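Local coordinates for hypothetical protein AF1704 (PDB 1ZBM) that probably catalyses the conversion of cyclic dehypoxanthine futalosine into 1,4-dihydroxy-6-naphthoate and dihydroxyacetone, a step of menaquinone biosynthesis, at residues I106-R111 against A147-H152; G90-A95 against L163-D168; T49-A54 against R111-N116. All blocks are in the same frame, centred on the assembly; numbering follows the deposited sequence.

Interaction 1: I106-R111 against A147-H152; sequences IAVPGR and AGLLIH
The pyrrolidine ring of Pro-109 meets both methyls of Ile-151, with Pro-109 CG 3.7 Å from Ile-151 CG2 and also against CD1. The isoleucine turns its other side to the imidazole of His-152, its CG1 standing 3.4 Å above that ring's plane and displaced toward the rim, while Phe-133 meets the same imidazole edge-to-face. With chi1 at 72° Ile-151 CG1 sits between its backbone N and carbonyl carbon, which places it over the imidazole while CG2 and CD1 take the proline. Earlier along both segments, strands 105-108 and 147-150 run parallel: Ala-107 N donates to Ala-147 O (2.8 Å), and Ala-107 O receives Leu-149 N (2.9 Å). They are neighbouring parallel strands of one lobe of a type II periplasmic-binding-protein fold, whose ligand cleft lies at their C-terminal ends; His-152, the predicted proton acceptor, lies two residues past the end of strand 147-150. On one face Ile-106 CG2, anti to its backbone N, packs on Ala-147 CB at 4.0 Å, a branched residue suiting a small neighbour. The other face pairs Ala-107 with Gly-148, and the Ala-107 methyl touches Ile-136. Leu-149 CD2 reaches Val-108 CG1 at 4.2 Å, and both also touch helix 114-122.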
ATOM      1  N   ILE A 106      18.983  -6.724   5.095  1.00 18.94           N
ATOM      2  CA  ILE A 106      18.108  -5.703   4.523  1.00 16.92           C
ATOM      3  C   ILE A 106      17.010  -5.219   5.455  1.00 16.86           C
ATOM      4  O   ILE A 106      16.214  -6.019   5.978  1.00 15.89           O
ATOM      5  CB  ILE A 106      17.422  -6.204   3.232  1.00 17.57           C
ATOM      6  CG1 ILE A 106      18.448  -6.883   2.316  1.00 18.43           C
ATOM      7  CG2 ILE A 106      16.759  -5.041   2.514  1.00 13.11           C
ATOM      8  CD1 ILE A 106      17.839  -7.536   1.089  1.00 18.99           C
ATOM      9  N   ALA A 107      16.966  -3.904   5.657  1.00 15.26           N
ATOM     10  CA  ALA A 107      15.943  -3.297   6.506  1.00 17.59           C
ATOM     11  C   ALA A 107      14.607  -3.381   5.769  1.00 16.75           C
ATOM     12  O   ALA A 107      14.530  -3.070   4.585  1.00 17.17           O
ATOM     13  CB  ALA A 107      16.294  -1.832   6.803  1.00 15.24           C
ATOM     14  N   VAL A 108      13.571  -3.816   6.479  1.00 17.08           N
ATOM     15  CA  VAL A 108      12.228  -3.960   5.920  1.00 16.26           C
ATOM     16  C   VAL A 108      11.216  -3.233   6.800  1.00 16.31           C
ATOM     17  O   VAL A 108      11.259  -3.343   8.028  1.00 17.08           O
ATOM     18  CB  VAL A 108      11.813  -5.440   5.835  1.00 14.45           C
ATOM     19  CG1 VAL A 108      12.647  -6.151   4.784  1.00 12.92           C
ATOM     20  CG2 VAL A 108      11.992  -6.096   7.196  1.00 12.21           C
ATOM     21  N   PRO A 109      10.274  -2.504   6.180  1.00 16.05           N
ATOM     22  CA  PRO A 109       9.242  -1.745   6.892  1.00 18.49           C
ATOM     23  C   PRO A 109       8.224  -2.586   7.663  1.00 20.30           C
ATOM     24  O   PRO A 109       7.670  -2.136   8.662  1.00 21.20           O
ATOM     25  CB  PRO A 109       8.592  -0.947   5.776  1.00 15.12           C
ATOM     26  CG  PRO A 109       8.615  -1.925   4.652  1.00 16.96           C
ATOM     27  CD  PRO A 109      10.025  -2.473   4.728  1.00 15.69           C
ATOM     28  N   GLY A 110       7.967  -3.796   7.184  1.00 22.65           N
ATOM     29  CA  GLY A 110       6.997  -4.644   7.841  1.00 23.68           C
ATOM     30  C   GLY A 110       6.926  -6.035   7.243  1.00 24.87           C
ATOM     31  O   GLY A 110       6.857  -6.223   6.016  1.00 27.31           O
ATOM     32  N   ARG A 111       6.936  -7.021   8.129  1.00 20.87           N
ATOM     33  CA  ARG A 111       6.882  -8.417   7.727  1.00 20.22           C
ATOM     34  C   ARG A 111       5.722  -8.769   6.807  1.00 17.37           C
ATOM     35  O   ARG A 111       5.882  -9.552   5.884  1.00 17.49           O
ATOM     36  CB  ARG A 111       6.800  -9.322   8.957  1.00 22.41           C
ATOM     37  CG  ARG A 111       6.808 -10.777   8.567  1.00 26.29           C
ATOM     38  CD  ARG A 111       6.369 -11.665   9.699  1.00 31.41           C
ATOM     39  NE  ARG A 111       7.317 -11.623  10.811  1.00 36.67           N
ATOM     40  CZ  ARG A 111       7.350 -12.519  11.792  1.00 39.41           C
ATOM     41  NH1 ARG A 111       8.244 -12.397  12.764  1.00 41.32           N
ATOM     42  NH2 ARG A 111       6.493 -13.537  11.793  1.00 39.02           N
ATOM     43  N   ALA A 147      21.184  -2.931   2.880  1.00 13.46           N
ATOM     44  CA  ALA A 147      20.169  -2.388   1.988  1.00 13.51           C
ATOM     45  C   ALA A 147      18.847  -2.148   2.691  1.00 13.60           C
ATOM     46  O   ALA A 147      18.638  -2.617   3.807  1.00 11.99           O
ATOM     47  CB  ALA A 147      19.969  -3.323   0.806  1.00 10.76           C
ATOM     48  N   GLY A 148      17.963  -1.408   2.025  1.00 14.85           N
ATOM     49  CA  GLY A 148      16.663  -1.100   2.588  1.00 12.86           C
ATOM     50  C   GLY A 148      15.541  -1.221   1.577  1.00 13.43           C
ATOM     51  O   GLY A 148      15.711  -0.889   0.402  1.00 12.54           O
ATOM     52  N   LEU A 149      14.398  -1.717   2.039  1.00 13.88           N
ATOM     53  CA  LEU A 149      13.221  -1.881   1.199  1.00 13.96           C
ATOM     54  C   LEU A 149      12.338  -0.651   1.400  1.00 12.75           C
ATOM     55  O   LEU A 149      11.968  -0.325   2.525  1.00 14.83           O
ATOM     56  CB  LEU A 149      12.469  -3.149   1.609  1.00 14.04           C
ATOM     57  CG  LEU A 149      11.265  -3.572   0.764  1.00 14.86           C
ATOM     58  CD1 LEU A 149      11.691  -3.807  -0.694  1.00 16.35           C
ATOM     59  CD2 LEU A 149      10.694  -4.844   1.356  1.00 16.90           C
ATOM     60  N   LEU A 150      12.008   0.028   0.308  1.00 13.20           N
ATOM     61  CA  LEU A 150      11.195   1.239   0.349  1.00 12.94           C
ATOM     62  C   LEU A 150       9.835   1.008  -0.282  1.00 13.13           C
ATOM     63  O   LEU A 150       9.743   0.772  -1.487  1.00 13.96           O
ATOM     64  CB  LEU A 150      11.898   2.352  -0.425  1.00  9.36           C
ATOM     65  CG  LEU A 150      13.365   2.553  -0.088  1.00 10.41           C
ATOM     66  CD1 LEU A 150      14.018   3.506  -1.069  1.00  5.31           C
ATOM     67  CD2 LEU A 150      13.468   3.078   1.344  1.00  7.10           C
ATOM     68  N   ILE A 151       8.781   1.105   0.521  1.00 13.08           N
ATOM     69  CA  ILE A 151       7.436   0.900   0.006  1.00 15.44           C
ATOM     70  C   ILE A 151       6.650   2.192  -0.168  1.00 15.61           C
ATOM     71  O   ILE A 151       5.578   2.198  -0.781  1.00 16.93           O
ATOM     72  CB  ILE A 151       6.628  -0.052   0.921  1.00 15.04           C
ATOM     73  CG1 ILE A 151       6.258   0.656   2.229  1.00 15.51           C
ATOM     74  CG2 ILE A 151       7.460  -1.281   1.233  1.00 15.97           C
ATOM     75  CD1 ILE A 151       5.408  -0.189   3.158  1.00 15.39           C
ATOM     76  N   HIS A 152       7.172   3.288   0.368  1.00 14.48           N
ATOM     77  CA  HIS A 152       6.480   4.571   0.252  1.00 14.71           C
ATOM     78  C   HIS A 152       7.168   5.489  -0.755  1.00 14.60           C
ATOM     79  O   HIS A 152       7.733   5.011  -1.732  1.00 12.16           O
ATOM     80  CB  HIS A 152       6.371   5.237   1.622  1.00 15.07           C
ATOM     81  CG  HIS A 152       5.554   4.451   2.602  1.00 15.25           C
ATOM     82  ND1 HIS A 152       4.202   4.233   2.438  1.00 14.95           N
ATOM     83  CD2 HIS A 152       5.907   3.789   3.730  1.00 13.52           C
ATOM     84  CE1 HIS A 152       3.758   3.470   3.423  1.00 16.96           C
ATOM     85  NE2 HIS A 152       4.773   3.186   4.221  1.00 15.04           N
TER

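Interaction 2: G90-A95 against L163-D168; sequences GPVVVA and LKCVLD
Val-93 holds CG1 anti to its backbone N (chi1 173°), which sends that methyl to Val-166 CG2 at 3.7 Å, while its CG2 lies 4.1 Å from Leu-167 CD1. Val-166 has CG1 anti to its carbonyl carbon (chi1 -64°) and CG2 between the backbone N and that carbon, and so spreads its methyls along strand 92-95: CG2 goes to Val-93, and CG1 meets Ala-95 CB at 3.7 Å, where a lone methyl suits the close approach. Val-93 faces both Val-166 and Leu-167, which makes this a classic beta bulge in the antiparallel pairing. Val-93 O receives two N-H groups, Val-166 N at 3.0 Å and, more weakly, Leu-167 N at 3.4 Å; Val-93 N in turn donates to Leu-167 O at 3.0 Å. Past the bulge the register has shifted by one residue, and Ala-95 and Lys-164 exchange two backbone bonds. On the other face Cys-165 SG lies 4.0 Å from Val-92 CB. At the far end a water donates both to Pro-91 O and to Asp-168 OD1, although its distance to the carboxylate is doubtfully short. Asp-168 is the N-cap of helix 169-174, OD1 accepting from Asp-171 N, a role natural to a short acidic side chain. Strand 92-95 runs between 147-150 and the outermost strand 164-168, with Val-93 and Leu-167 packed against Leu-119 of helix 114-122 and Leu-163 against helix 136-141 on the opposite face.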
ATOM      1  N   GLY A  90       7.046   0.334  -8.668  1.00 17.46           N
ATOM      2  CA  GLY A  90       6.648  -0.235  -7.390  1.00 17.72           C
ATOM      3  C   GLY A  90       7.764  -0.169  -6.352  1.00 18.33           C
ATOM      4  O   GLY A  90       8.685   0.635  -6.505  1.00 17.19           O
ATOM      5  N   PRO A  91       7.713  -0.989  -5.285  1.00 15.96           N
ATOM      6  CA  PRO A  91       8.768  -0.957  -4.265  1.00 17.39           C
ATOM      7  C   PRO A  91      10.134  -1.359  -4.795  1.00 16.86           C
ATOM      8  O   PRO A  91      10.248  -2.032  -5.818  1.00 16.44           O
ATOM      9  CB  PRO A  91       8.252  -1.919  -3.197  1.00 15.87           C
ATOM     10  CG  PRO A  91       7.404  -2.878  -3.985  1.00 15.95           C
ATOM     11  CD  PRO A  91       6.658  -1.942  -4.905  1.00 16.73           C
ATOM     12  N   VAL A  92      11.178  -0.940  -4.101  1.00 18.32           N
ATOM     13  CA  VAL A  92      12.519  -1.281  -4.531  1.00 18.43           C
ATOM     14  C   VAL A  92      13.429  -1.448  -3.335  1.00 18.47           C
ATOM     15  O   VAL A  92      13.080  -1.081  -2.218  1.00 19.37           O
ATOM     16  CB  VAL A  92      13.097  -0.178  -5.437  1.00 20.31           C
ATOM     17  CG1 VAL A  92      12.299  -0.080  -6.739  1.00 19.42           C
ATOM     18  CG2 VAL A  92      13.068   1.154  -4.702  1.00 20.31           C
ATOM     19  N   VAL A  93      14.593  -2.029  -3.576  1.00 19.18           N
ATOM     20  CA  VAL A  93      15.577  -2.197  -2.532  1.00 17.48           C
ATOM     21  C   VAL A  93      16.717  -1.287  -2.992  1.00 19.68           C
ATOM     22  O   VAL A  93      17.127  -1.332  -4.151  1.00 19.47           O
ATOM     23  CB  VAL A  93      16.025  -3.667  -2.426  1.00 16.34           C
ATOM     24  CG1 VAL A  93      17.186  -3.796  -1.455  1.00 14.82           C
ATOM     25  CG2 VAL A  93      14.852  -4.520  -1.955  1.00 13.17           C
ATOM     26  N   VAL A  94      17.190  -0.430  -2.097  1.00 20.99           N
ATOM     27  CA  VAL A  94      18.250   0.505  -2.431  1.00 22.23           C
ATOM     28  C   VAL A  94      19.487   0.286  -1.569  1.00 22.37           C
ATOM     29  O   VAL A  94      19.392  -0.262  -0.466  1.00 22.07           O
ATOM     30  CB  VAL A  94      17.784   1.958  -2.224  1.00 22.99           C
ATOM     31  CG1 VAL A  94      17.611   2.238  -0.730  1.00 22.95           C
ATOM     32  CG2 VAL A  94      18.787   2.907  -2.820  1.00 27.26           C
ATOM     33  N   ALA A  95      20.640   0.735  -2.068  1.00 21.49           N
ATOM     34  CA  ALA A  95      21.910   0.591  -1.348  1.00 20.93           C
ATOM     35  C   ALA A  95      22.896   1.697  -1.729  1.00 20.98           C
ATOM     36  O   ALA A  95      22.699   2.389  -2.720  1.00 19.79           O
ATOM     37  CB  ALA A  95      22.521  -0.778  -1.633  1.00 18.69           C
ATOM     38  N   LEU A 163      21.631   7.407  -3.319  1.00 25.79           N
ATOM     39  CA  LEU A 163      21.452   5.963  -3.284  1.00 24.02           C
ATOM     40  C   LEU A 163      20.971   5.486  -4.650  1.00 25.35           C
ATOM     41  O   LEU A 163      20.496   6.282  -5.466  1.00 26.36           O
ATOM     42  CB  LEU A 163      20.425   5.572  -2.214  1.00 22.02           C
ATOM     43  CG  LEU A 163      20.694   5.871  -0.729  1.00 20.78           C
ATOM     44  CD1 LEU A 163      19.424   5.592   0.068  1.00 18.83           C
ATOM     45  CD2 LEU A 163      21.856   5.036  -0.204  1.00 15.95           C
ATOM     46  N   LYS A 164      21.116   4.190  -4.904  1.00 24.54           N
ATOM     47  CA  LYS A 164      20.669   3.617  -6.164  1.00 26.16           C
ATOM     48  C   LYS A 164      19.984   2.276  -5.973  1.00 25.34           C
ATOM     49  O   LYS A 164      20.280   1.527  -5.042  1.00 25.09           O
ATOM     50  CB  LYS A 164      21.830   3.467  -7.157  1.00 28.55           C
ATOM     51  CG  LYS A 164      23.183   3.156  -6.550  1.00 30.46           C
ATOM     52  CD  LYS A 164      23.921   4.433  -6.160  1.00 33.92           C
ATOM     53  CE  LYS A 164      24.235   5.303  -7.385  1.00 36.25           C
ATOM     54  NZ  LYS A 164      25.127   4.612  -8.377  1.00 38.15           N
ATOM     55  N   CYS A 165      19.045   2.002  -6.867  1.00 24.54           N
ATOM     56  CA  CYS A 165      18.285   0.773  -6.844  1.00 24.44           C
ATOM     57  C   CYS A 165      19.156  -0.425  -7.214  1.00 24.87           C
ATOM     58  O   CYS A 165      19.845  -0.425  -8.245  1.00 24.65           O
ATOM     59  CB  CYS A 165      17.102   0.881  -7.811  1.00 24.06           C
ATOM     60  SG  CYS A 165      16.122  -0.628  -7.954  1.00 24.09           S
ATOM     61  N   VAL A 166      19.132  -1.436  -6.351  1.00 23.49           N
ATOM     62  CA  VAL A 166      19.891  -2.665  -6.562  1.00 22.46           C
ATOM     63  C   VAL A 166      18.932  -3.795  -6.916  1.00 22.46           C
ATOM     64  O   VAL A 166      19.347  -4.832  -7.426  1.00 23.67           O
ATOM     65  CB  VAL A 166      20.691  -3.057  -5.304  1.00 22.94           C
ATOM     66  CG1 VAL A 166      21.744  -2.001  -5.008  1.00 22.44           C
ATOM     67  CG2 VAL A 166      19.757  -3.213  -4.113  1.00 22.65           C
ATOM     68  N   LEU A 167      17.648  -3.598  -6.621  1.00 22.14           N
ATOM     69  CA  LEU A 167      16.609  -4.583  -6.950  1.00 20.02           C
ATOM     70  C   LEU A 167      15.327  -3.813  -7.220  1.00 19.01           C
ATOM     71  O   LEU A 167      14.789  -3.145  -6.331  1.00 17.95           O
ATOM     72  CB  LEU A 167      16.381  -5.573  -5.790  1.00 21.07           C
ATOM     73  CG  LEU A 167      15.542  -6.844  -6.032  1.00 20.93           C
ATOM     74  CD1 LEU A 167      15.286  -7.568  -4.704  1.00 18.38           C
ATOM     75  CD2 LEU A 167      14.217  -6.506  -6.682  1.00 20.73           C
ATOM     76  N   ASP A 168      14.847  -3.895  -8.452  1.00 18.91           N
ATOM     77  CA  ASP A 168      13.603  -3.215  -8.814  1.00 20.29           C
ATOM     78  C   ASP A 168      12.528  -4.302  -8.775  1.00 17.79           C
ATOM     79  O   ASP A 168      12.418  -5.102  -9.695  1.00 17.55           O
ATOM     80  CB  ASP A 168      13.711  -2.604 -10.223  1.00 22.46           C
ATOM     81  CG  ASP A 168      12.530  -1.727 -10.570  1.00 26.19           C
ATOM     82  OD1 ASP A 168      11.372  -2.216 -10.491  1.00 27.12           O
ATOM     83  OD2 ASP A 168      12.752  -0.538 -10.916  1.00 29.69           O
TER
HETATM   84  O   HOH W   1       9.922  -1.411  -8.620  1.00 26.36           O

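Interaction 3: T49-A54 against R111-N116; sequences TLNRKA and RYTTAN
This is a side-chain contact between the lobes, without a direct hydrogen bond, in which Asn-51 and Arg-52 of helix 47-53 meet Tyr-112 in the turn leading to helix 114-122. Asn-51 CB touches Tyr-112 CB at 4.0 Å. The amide of Asn-51 is held by its own lobe, OD1 accepting from Ser-65 N and ND2 donating to Glu-48; that glutamate's second oxygen accepts from Tyr-112 N and so ties the lobes together indirectly. Arg-52, extended from CG to NE, lays a face of its guanidinium over the ring edge, CZ 4.0 Å from Tyr-112 CE2 and the planes 73° apart. This is therefore not a stack on the aromatic face; Arg-111 CD lies over one face, offset toward the rim, and Phe-55 also meets the ring. Arg-52 NH2 comes within 4.4 Å of Arg-111 NE, a like-charge proximity that would probably be mildly unfavourable. Beyond the tyrosine, Thr-113 is an N-cap: OG1 accepts from Asn-116 N at 3.1 Å and also bonds to Gly-110 O, a hydroxyl serving both needs. Thr-114 and Ala-115, the predicted substrate-binding residues, follow in the first turn, consistent with a capped helix start at the cleft between the lobes, as in type II periplasmic binding proteins.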
ATOM      1  N   THR A  49       0.919  -1.569  11.035  1.00 16.35           N
ATOM      2  CA  THR A  49       0.070  -1.593  12.232  1.00 15.41           C
ATOM      3  C   THR A  49      -1.326  -2.120  11.867  1.00 15.49           C
ATOM      4  O   THR A  49      -1.932  -2.887  12.625  1.00 16.39           O
ATOM      5  CB  THR A  49      -0.072  -0.180  12.850  1.00 16.07           C
ATOM      6  OG1 THR A  49       1.214   0.287  13.279  1.00 15.10           O
ATOM      7  CG2 THR A  49      -1.027  -0.200  14.051  1.00 15.36           C
ATOM      8  N   LEU A  50      -1.828  -1.712  10.700  1.00 13.07           N
ATOM      9  CA  LEU A  50      -3.140  -2.158  10.236  1.00 12.83           C
ATOM     10  C   LEU A  50      -3.114  -3.628   9.787  1.00 10.65           C
ATOM     11  O   LEU A  50      -4.091  -4.354   9.965  1.00 11.27           O
ATOM     12  CB  LEU A  50      -3.651  -1.268   9.084  1.00 11.33           C
ATOM     13  CG  LEU A  50      -3.800   0.237   9.334  1.00 10.34           C
ATOM     14  CD1 LEU A  50      -4.568   0.899   8.180  1.00 10.33           C
ATOM     15  CD2 LEU A  50      -4.547   0.457  10.641  1.00 11.04           C
ATOM     16  N   ASN A  51      -2.005  -4.067   9.204  1.00 11.81           N
ATOM     17  CA  ASN A  51      -1.900  -5.456   8.767  1.00 13.23           C
ATOM     18  C   ASN A  51      -1.978  -6.358   9.988  1.00 12.52           C
ATOM     19  O   ASN A  51      -2.592  -7.410   9.935  1.00 12.27           O
ATOM     20  CB  ASN A  51      -0.581  -5.721   8.038  1.00 10.41           C
ATOM     21  CG  ASN A  51      -0.553  -5.129   6.648  1.00 10.93           C
ATOM     22  OD1 ASN A  51      -1.597  -4.952   6.019  1.00 10.74           O
ATOM     23  ND2 ASN A  51       0.645  -4.842   6.146  1.00  7.13           N
ATOM     24  N   ARG A  52      -1.352  -5.943  11.083  1.00 13.63           N
ATOM     25  CA  ARG A  52      -1.367  -6.732  12.301  1.00 15.03           C
ATOM     26  C   ARG A  52      -2.699  -6.650  13.037  1.00 13.15           C
ATOM     27  O   ARG A  52      -3.255  -7.673  13.421  1.00 12.74           O
ATOM     28  CB  ARG A  52      -0.207  -6.306  13.208  1.00 16.92           C
ATOM     29  CG  ARG A  52       1.155  -6.791  12.706  1.00 21.53           C
ATOM     30  CD  ARG A  52       2.307  -6.288  13.563  1.00 26.52           C
ATOM     31  NE  ARG A  52       3.578  -6.955  13.215  1.00 31.34           N
ATOM     32  CZ  ARG A  52       3.909  -8.191  13.591  1.00 30.06           C
ATOM     33  NH1 ARG A  52       3.072  -8.906  14.331  1.00 30.49           N
ATOM     34  NH2 ARG A  52       5.073  -8.712  13.231  1.00 30.60           N
ATOM     35  N   LYS A  53      -3.228  -5.445  13.223  1.00 13.48           N
ATOM     36  CA  LYS A  53      -4.506  -5.291  13.918  1.00 14.56           C
ATOM     37  C   LYS A  53      -5.640  -5.971  13.160  1.00 14.55           C
ATOM     38  O   LYS A  53      -6.684  -6.273  13.734  1.00 14.63           O
ATOM     39  CB  LYS A  53      -4.846  -3.815  14.107  1.00 17.11           C
ATOM     40  CG  LYS A  53      -4.007  -3.116  15.149  1.00 18.88           C
ATOM     41  CD  LYS A  53      -4.623  -1.777  15.464  1.00 19.78           C
ATOM     42  CE  LYS A  53      -4.109  -1.226  16.777  1.00 19.53           C
ATOM     43  NZ  LYS A  53      -4.821   0.046  17.107  1.00 21.10           N
ATOM     44  N   ALA A  54      -5.424  -6.216  11.870  1.00 13.92           N
ATOM     45  CA  ALA A  54      -6.426  -6.862  11.028  1.00 13.57           C
ATOM     46  C   ALA A  54      -6.634  -8.326  11.413  1.00 13.75           C
ATOM     47  O   ALA A  54      -7.614  -8.955  11.002  1.00 13.48           O
ATOM     48  CB  ALA A  54      -6.014  -6.758   9.556  1.00  9.26           C
ATOM     49  N   ARG A 111       6.936  -7.021   8.129  1.00 20.87           N
ATOM     50  CA  ARG A 111       6.882  -8.417   7.727  1.00 20.22           C
ATOM     51  C   ARG A 111       5.722  -8.769   6.807  1.00 17.37           C
ATOM     52  O   ARG A 111       5.882  -9.552   5.884  1.00 17.49           O
ATOM     53  CB  ARG A 111       6.800  -9.322   8.957  1.00 22.41           C
ATOM     54  CG  ARG A 111       6.808 -10.777   8.567  1.00 26.29           C
ATOM     55  CD  ARG A 111       6.369 -11.665   9.699  1.00 31.41           C
ATOM     56  NE  ARG A 111       7.317 -11.623  10.811  1.00 36.67           N
ATOM     57  CZ  ARG A 111       7.350 -12.519  11.792  1.00 39.41           C
ATOM     58  NH1 ARG A 111       8.244 -12.397  12.764  1.00 41.32           N
ATOM     59  NH2 ARG A 111       6.493 -13.537  11.793  1.00 39.02           N
ATOM     60  N   TYR A 112       4.556  -8.192   7.067  1.00 17.85           N
ATOM     61  CA  TYR A 112       3.376  -8.504   6.282  1.00 16.64           C
ATOM     62  C   TYR A 112       3.099  -7.637   5.054  1.00 16.45           C
ATOM     63  O   TYR A 112       2.040  -7.757   4.444  1.00 15.70           O
ATOM     64  CB  TYR A 112       2.155  -8.514   7.205  1.00 17.55           C
ATOM     65  CG  TYR A 112       2.201  -9.629   8.243  1.00 18.46           C
ATOM     66  CD1 TYR A 112       2.094 -10.968   7.867  1.00 19.19           C
ATOM     67  CD2 TYR A 112       2.386  -9.346   9.591  1.00 16.48           C
ATOM     68  CE1 TYR A 112       2.175 -12.001   8.813  1.00 20.99           C
ATOM     69  CE2 TYR A 112       2.471 -10.366  10.543  1.00 17.70           C
ATOM     70  CZ  TYR A 112       2.368 -11.687  10.151  1.00 21.56           C
ATOM     71  OH  TYR A 112       2.490 -12.705  11.074  1.00 25.31           O
ATOM     72  N   THR A 113       4.032  -6.777   4.668  1.00 14.55           N
ATOM     73  CA  THR A 113       3.783  -5.952   3.498  1.00 14.58           C
ATOM     74  C   THR A 113       3.999  -6.756   2.240  1.00 14.34           C
ATOM     75  O   THR A 113       4.749  -7.734   2.222  1.00 14.95           O
ATOM     76  CB  THR A 113       4.718  -4.776   3.426  1.00 15.75           C
ATOM     77  OG1 THR A 113       6.039  -5.248   3.133  1.00 14.61           O
ATOM     78  CG2 THR A 113       4.714  -4.035   4.743  1.00 15.44           C
ATOM     79  N   THR A 114       3.330  -6.334   1.179  1.00 14.06           N
ATOM     80  CA  THR A 114       3.456  -6.998  -0.103  1.00 13.73           C
ATOM     81  C   THR A 114       4.903  -6.914  -0.591  1.00 13.94           C
ATOM     82  O   THR A 114       5.426  -7.858  -1.187  1.00 15.43           O
ATOM     83  CB  THR A 114       2.513  -6.350  -1.113  1.00 12.68           C
ATOM     84  OG1 THR A 114       1.164  -6.558  -0.679  1.00 15.52           O
ATOM     85  CG2 THR A 114       2.694  -6.968  -2.490  1.00 12.72           C
ATOM     86  N   ALA A 115       5.553  -5.789  -0.315  1.00 12.50           N
ATOM     87  CA  ALA A 115       6.937  -5.598  -0.725  1.00 15.24           C
ATOM     88  C   ALA A 115       7.852  -6.628  -0.070  1.00 16.74           C
ATOM     89  O   ALA A 115       8.869  -7.021  -0.646  1.00 16.81           O
ATOM     90  CB  ALA A 115       7.407  -4.187  -0.375  1.00 11.23           C
ATOM     91  N   ASN A 116       7.513  -7.061   1.140  1.00 17.88           N
ATOM     92  CA  ASN A 116       8.351  -8.050   1.795  1.00 19.42           C
ATOM     93  C   ASN A 116       8.171  -9.397   1.122  1.00 19.66           C
ATOM     94  O   ASN A 116       9.147 -10.093   0.831  1.00 20.19           O
ATOM     95  CB  ASN A 116       8.017  -8.165   3.274  1.00 22.70           C
ATOM     96  CG  ASN A 116       9.257  -8.110   4.132  1.00 26.16           C
ATOM     97  OD1 ASN A 116      10.223  -8.856   3.899  1.00 24.27           O
ATOM     98  ND2 ASN A 116       9.253  -7.223   5.122  1.00 27.19           N
TER

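In the fold
Interactions 1 and 2 belong to one five-stranded sheet and are joined through strands 147-150 and 92-95, where Gly-148 O meets Val-94 N and Leu-150 N meets Val-92 O. Interaction 1 is buried, parallel and regular; interaction 2, toward the sheet's outer edge, is antiparallel, bulged and partly exposed. Interaction 3 is looser and joins the two lobes through a buried asparagine, a tyrosine and an exposed arginine, with no direct hydrogen bond. It shares Arg-111 with interaction 1, and Asn-116 ND2 reaches back to Gly-110 O. Ala-115 gathers all three: its methyl packs on Ile-151 and Pro-91, bringing the predicted substrate-binding helix end close to both strand contacts.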